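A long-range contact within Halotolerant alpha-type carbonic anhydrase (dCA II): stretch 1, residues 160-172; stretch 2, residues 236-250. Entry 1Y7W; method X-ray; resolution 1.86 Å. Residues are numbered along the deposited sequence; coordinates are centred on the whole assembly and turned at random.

Stretch 1, residues 160-172: DVATAQLAVIGIM
Stretch 2 236-250: CDERVKWHVFTTPRE

Residues 166-172 run parallel to the β-strand that begins at Val 240, their axes 20° apart and 4.5 Å at closest approach. The register is unbroken from Leu 166 opposite Val 240 to Gly 170 opposite Val 244, with paired CA atoms 4.5 to 5.1 Å apart, and phi/psi values are extended throughout (Val 168, -123/139; Trp 242, -92/144). A regular ladder joins the backbones: Leu 166 N donates to Arg 239 O (2.8 Å), Lys 241 N to Leu 166 O (2.9 Å), Val 168 N to Lys 241 O (2.9 Å), His 243 N to Val 168 O (2.9 Å), Gly 170 N to His 243 O (2.7 Å) and Phe 245 N to Gly 170 O (3.0 Å). Together the stretches bury 1022 Å².

Arg 239 covers the most surface, 137 Å². Its CA-to-CB bond points sideways, but an extended chain (chi1 65°, p; chi2 and chi3 t; chi4 89°) carries the guanidinium to the turn preceding the first strand. There NH2 donates to Ala 164 O (2.8 Å), near the guanidinium plane, while Leu 166 CD1 lies over one face and Thr 163 CA and Ala 162 O over the other. A salt bridge from Arg 239 NE to Asp 237 OD2 (2.8 Å) steadies the group from within its own stretch. Water 1 links Arg 239 NH2 (3.0 Å) to Val 161 O (2.6 Å), and water 2 joins Asp 237 OD2 to Ala 162 O (2.8 Å each).

Met 172 (92 Å²; m, m, t) closes the other end. The register slips here, bringing Pro 248 opposite Met 172 after the intervening Thr 246 and Thr 247, and Arg 249 N donates to Met 172 O (2.7 Å). Met 172 CB packs on Pro 248 CB (3.9 Å). Water 4 fills the resulting gap, accepting from Met 172 N (2.9 Å) and donating to Phe 245 O (2.7 Å) and Thr 247 O (2.8 Å).

Val 168 (87 Å²; chi1 t) shares a sheet face with Leu 166, Val 240 and Trp 242. Its CB sits 3.9 Å from the centroid of the Trp 242 six-membered ring, 14° off the normal, a CH-π contact made possible by the indole's chi1 of -84° and chi2 of 96°; Val 168 CG2 meets Val 240 CG1 at 3.8 Å. On the face of Ala 167 and Ile 169, His 243 (chi1 m, chi2 70°) turns ND1 back to donate to Val 168 O (3.2 Å), and Ile 169 CG2 touches Phe 245 CE2 (3.4 Å).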

# COMPACT_ATOMS: atom_id res chain seq x y z
N ASP A 160 -9.22 6.85 -18.92
CA ASP A 160 -8.43 5.69 -19.36
C ASP A 160 -7.83 5.09 -18.08
O ASP A 160 -7.25 5.81 -17.27
CB ASP A 160 -7.26 6.07 -20.29
CG ASP A 160 -6.61 4.82 -21.01
OD1 ASP A 160 -6.28 4.93 -22.22
OD2 ASP A 160 -6.41 3.72 -20.40
N VAL A 161 -7.97 3.78 -17.90
CA VAL A 161 -7.44 3.09 -16.73
C VAL A 161 -5.92 3.26 -16.64
O VAL A 161 -5.39 3.39 -15.55
CB VAL A 161 -7.82 1.57 -16.75
CG1 VAL A 161 -6.83 0.73 -15.93
CG2 VAL A 161 -9.18 1.39 -16.14
N ALA A 162 -5.24 3.29 -17.79
CA ALA A 162 -3.78 3.45 -17.75
C ALA A 162 -3.27 4.75 -17.16
O ALA A 162 -2.13 4.80 -16.73
CB ALA A 162 -3.15 3.29 -19.16
N THR A 163 -4.06 5.81 -17.16
CA THR A 163 -3.65 7.07 -16.61
C THR A 163 -4.55 7.55 -15.49
O THR A 163 -4.52 8.73 -15.12
CB THR A 163 -3.64 8.14 -17.69
OG1 THR A 163 -4.98 8.33 -18.16
CG2 THR A 163 -2.75 7.68 -18.86
N ALA A 164 -5.35 6.63 -14.94
CA ALA A 164 -6.31 6.97 -13.90
C ALA A 164 -5.74 7.56 -12.62
O ALA A 164 -4.62 7.22 -12.20
CB ALA A 164 -7.13 5.69 -13.53
N GLN A 165 -6.49 8.50 -12.03
CA GLN A 165 -6.05 9.07 -10.74
C GLN A 165 -6.15 7.91 -9.71
O GLN A 165 -7.18 7.17 -9.69
CB GLN A 165 -7.00 10.19 -10.31
CG GLN A 165 -6.70 10.65 -8.91
CD GLN A 165 -5.42 11.46 -8.89
OE1 GLN A 165 -5.38 12.53 -9.49
NE2 GLN A 165 -4.37 10.99 -8.16
N LEU A 166 -5.09 7.71 -8.91
CA LEU A 166 -5.12 6.70 -7.86
C LEU A 166 -5.09 7.35 -6.46
O LEU A 166 -4.67 8.50 -6.31
CB LEU A 166 -3.91 5.74 -7.96
CG LEU A 166 -3.73 5.01 -9.30
CD1 LEU A 166 -2.52 4.05 -9.23
CD2 LEU A 166 -5.05 4.19 -9.56
N ALA A 167 -5.57 6.62 -5.45
CA ALA A 167 -5.46 7.11 -4.06
C ALA A 167 -4.95 5.91 -3.30
O ALA A 167 -5.52 4.81 -3.44
CB ALA A 167 -6.83 7.50 -3.51
N VAL A 168 -3.87 6.07 -2.53
CA VAL A 168 -3.36 4.92 -1.80
C VAL A 168 -3.30 5.24 -0.30
O VAL A 168 -2.92 6.36 0.12
CB VAL A 168 -1.95 4.47 -2.33
CG1 VAL A 168 -1.37 3.29 -1.43
CG2 VAL A 168 -2.10 4.04 -3.82
N ILE A 169 -3.69 4.24 0.49
CA ILE A 169 -3.69 4.37 1.93
C ILE A 169 -2.51 3.57 2.42
O ILE A 169 -2.36 2.41 2.04
CB ILE A 169 -5.00 3.85 2.51
CG1 ILE A 169 -6.08 4.91 2.20
CG2 ILE A 169 -4.89 3.63 4.00
CD1 ILE A 169 -7.54 4.49 2.45
N GLY A 170 -1.67 4.18 3.25
CA GLY A 170 -0.49 3.46 3.71
C GLY A 170 -0.66 3.25 5.20
O GLY A 170 -0.96 4.21 5.88
N ILE A 171 -0.47 2.02 5.68
CA ILE A 171 -0.64 1.68 7.09
C ILE A 171 0.63 0.98 7.58
O ILE A 171 1.07 0.03 6.98
CB ILE A 171 -1.85 0.74 7.25
CG1 ILE A 171 -3.13 1.55 6.92
CG2 ILE A 171 -1.97 0.21 8.73
CD1 ILE A 171 -4.38 0.67 6.60
N MET A 172 1.19 1.48 8.70
CA MET A 172 2.43 0.91 9.27
C MET A 172 2.15 -0.11 10.39
O MET A 172 1.12 -0.05 11.05
CB MET A 172 3.25 2.04 9.92
CG MET A 172 3.58 3.17 8.98
SD MET A 172 4.66 2.52 7.67
CE MET A 172 5.25 4.07 6.93
N CYS A 236 6.66 4.20 -11.84
CA CYS A 236 6.68 5.35 -10.93
C CYS A 236 5.74 6.48 -11.35
O CYS A 236 6.02 7.63 -11.09
CB CYS A 236 8.10 5.92 -10.88
SG CYS A 236 9.34 4.66 -10.44
N ASP A 237 4.65 6.14 -12.02
CA ASP A 237 3.72 7.18 -12.47
C ASP A 237 3.31 8.13 -11.36
O ASP A 237 2.87 7.68 -10.32
CB ASP A 237 2.38 6.58 -12.96
CG ASP A 237 2.54 5.34 -13.85
OD1 ASP A 237 3.62 4.71 -13.96
OD2 ASP A 237 1.51 4.93 -14.41
N GLU A 238 3.33 9.44 -11.63
CA GLU A 238 2.94 10.46 -10.67
C GLU A 238 1.42 10.74 -10.71
O GLU A 238 0.96 11.80 -11.16
CB GLU A 238 3.76 11.71 -10.94
CG GLU A 238 5.25 11.45 -10.50
CD GLU A 238 6.18 12.62 -10.64
OE1 GLU A 238 7.35 12.48 -10.25
OE2 GLU A 238 5.77 13.69 -11.15
N ARG A 239 0.67 9.74 -10.26
CA ARG A 239 -0.80 9.82 -10.27
C ARG A 239 -1.40 9.26 -9.00
O ARG A 239 -2.50 8.69 -8.98
CB ARG A 239 -1.34 9.10 -11.55
CG ARG A 239 -1.10 7.60 -11.64
CD ARG A 239 -1.27 7.11 -13.13
NE ARG A 239 -0.97 5.68 -13.27
CZ ARG A 239 -1.83 4.68 -13.13
NH1 ARG A 239 -1.41 3.48 -13.33
NH2 ARG A 239 -3.12 4.87 -12.76
N VAL A 240 -0.68 9.48 -7.89
CA VAL A 240 -1.18 8.98 -6.61
C VAL A 240 -1.40 9.99 -5.51
O VAL A 240 -0.48 10.74 -5.17
CB VAL A 240 -0.22 7.93 -5.98
CG1 VAL A 240 -0.76 7.48 -4.59
CG2 VAL A 240 -0.08 6.73 -6.89
N LYS A 241 -2.61 10.03 -4.94
CA LYS A 241 -2.85 10.89 -3.77
C LYS A 241 -2.53 9.92 -2.59
O LYS A 241 -3.21 8.90 -2.40
CB LYS A 241 -4.31 11.33 -3.69
CG LYS A 241 -4.73 12.18 -4.85
CD LYS A 241 -3.77 13.33 -5.14
CE LYS A 241 -4.39 14.27 -6.16
NZ LYS A 241 -3.40 15.38 -6.42
N TRP A 242 -1.49 10.25 -1.82
CA TRP A 242 -1.08 9.39 -0.73
C TRP A 242 -1.74 9.77 0.60
O TRP A 242 -1.97 10.97 0.88
CB TRP A 242 0.49 9.43 -0.56
CG TRP A 242 1.19 8.48 -1.50
CD1 TRP A 242 1.74 8.76 -2.74
CD2 TRP A 242 1.34 7.10 -1.29
NE1 TRP A 242 2.24 7.61 -3.31
CE2 TRP A 242 2.01 6.57 -2.43
CE3 TRP A 242 0.98 6.24 -0.25
CZ2 TRP A 242 2.34 5.21 -2.54
CZ3 TRP A 242 1.30 4.90 -0.34
CH2 TRP A 242 1.98 4.39 -1.50
N HIS A 243 -2.06 8.76 1.40
CA HIS A 243 -2.65 8.98 2.73
C HIS A 243 -1.88 8.01 3.64
O HIS A 243 -2.18 6.82 3.70
CB HIS A 243 -4.15 8.63 2.73
CG HIS A 243 -4.94 9.27 1.63
ND1 HIS A 243 -4.81 8.89 0.30
CD2 HIS A 243 -5.84 10.28 1.64
CE1 HIS A 243 -5.57 9.66 -0.45
NE2 HIS A 243 -6.21 10.51 0.33
N VAL A 244 -0.86 8.50 4.33
CA VAL A 244 -0.06 7.65 5.20
C VAL A 244 -0.47 7.83 6.67
O VAL A 244 -0.23 8.88 7.25
CB VAL A 244 1.43 7.98 5.01
CG1 VAL A 244 2.28 7.05 5.86
CG2 VAL A 244 1.79 7.83 3.55
N PHE A 245 -1.16 6.83 7.25
CA PHE A 245 -1.61 6.89 8.64
C PHE A 245 -0.42 6.85 9.55
O PHE A 245 0.40 6.00 9.41
CB PHE A 245 -2.58 5.74 8.91
CG PHE A 245 -3.88 5.96 8.23
CD1 PHE A 245 -4.98 6.42 8.96
CD2 PHE A 245 -3.97 5.91 6.83
CE1 PHE A 245 -6.18 6.82 8.32
CE2 PHE A 245 -5.15 6.31 6.15
CZ PHE A 245 -6.26 6.76 6.91
N THR A 246 -0.40 7.74 10.53
CA THR A 246 0.74 7.84 11.42
C THR A 246 0.70 7.00 12.70
O THR A 246 1.68 6.92 13.38
CB THR A 246 1.03 9.36 11.68
OG1 THR A 246 -0.16 9.99 12.16
CG2 THR A 246 1.44 10.03 10.37
N THR A 247 -0.43 6.37 13.02
CA THR A 247 -0.51 5.50 14.17
C THR A 247 -0.36 4.09 13.63
O THR A 247 -1.17 3.63 12.80
CB THR A 247 -1.87 5.59 14.85
OG1 THR A 247 -2.12 6.96 15.21
CG2 THR A 247 -1.92 4.68 16.06
N PRO A 248 0.66 3.37 14.08
CA PRO A 248 0.84 2.01 13.57
C PRO A 248 0.02 0.91 14.22
O PRO A 248 -0.55 1.07 15.31
CB PRO A 248 2.35 1.75 13.75
CG PRO A 248 2.73 2.62 14.93
CD PRO A 248 1.77 3.80 14.98
N ARG A 249 -0.11 -0.19 13.48
CA ARG A 249 -0.68 -1.42 14.04
C ARG A 249 0.55 -2.13 14.65
O ARG A 249 1.62 -1.51 14.71
CB ARG A 249 -1.27 -2.27 12.93
CG ARG A 249 -2.75 -1.92 12.73
CD ARG A 249 -3.35 -2.78 11.61
NE ARG A 249 -4.78 -2.53 11.53
CZ ARG A 249 -5.69 -3.16 12.26
NH1 ARG A 249 -6.98 -2.83 12.11
NH2 ARG A 249 -5.34 -4.16 13.09
N GLU A 250 0.41 -3.39 15.06
CA GLU A 250 1.52 -4.12 15.67
C GLU A 250 1.82 -5.42 14.98
O GLU A 250 0.94 -6.01 14.44
CB GLU A 250 1.20 -4.40 17.16
CG GLU A 250 1.06 -3.08 17.95
CD GLU A 250 0.73 -3.27 19.43
OE1 GLU A 250 0.37 -2.24 20.05
OE2 GLU A 250 0.83 -4.42 19.95
O HOH W 1 -5.05 2.60 -13.08
O HOH W 2 0.18 6.36 -16.40
O HOH W 3 -1.96 12.88 -8.23
O HOH W 4 -0.20 3.51 10.17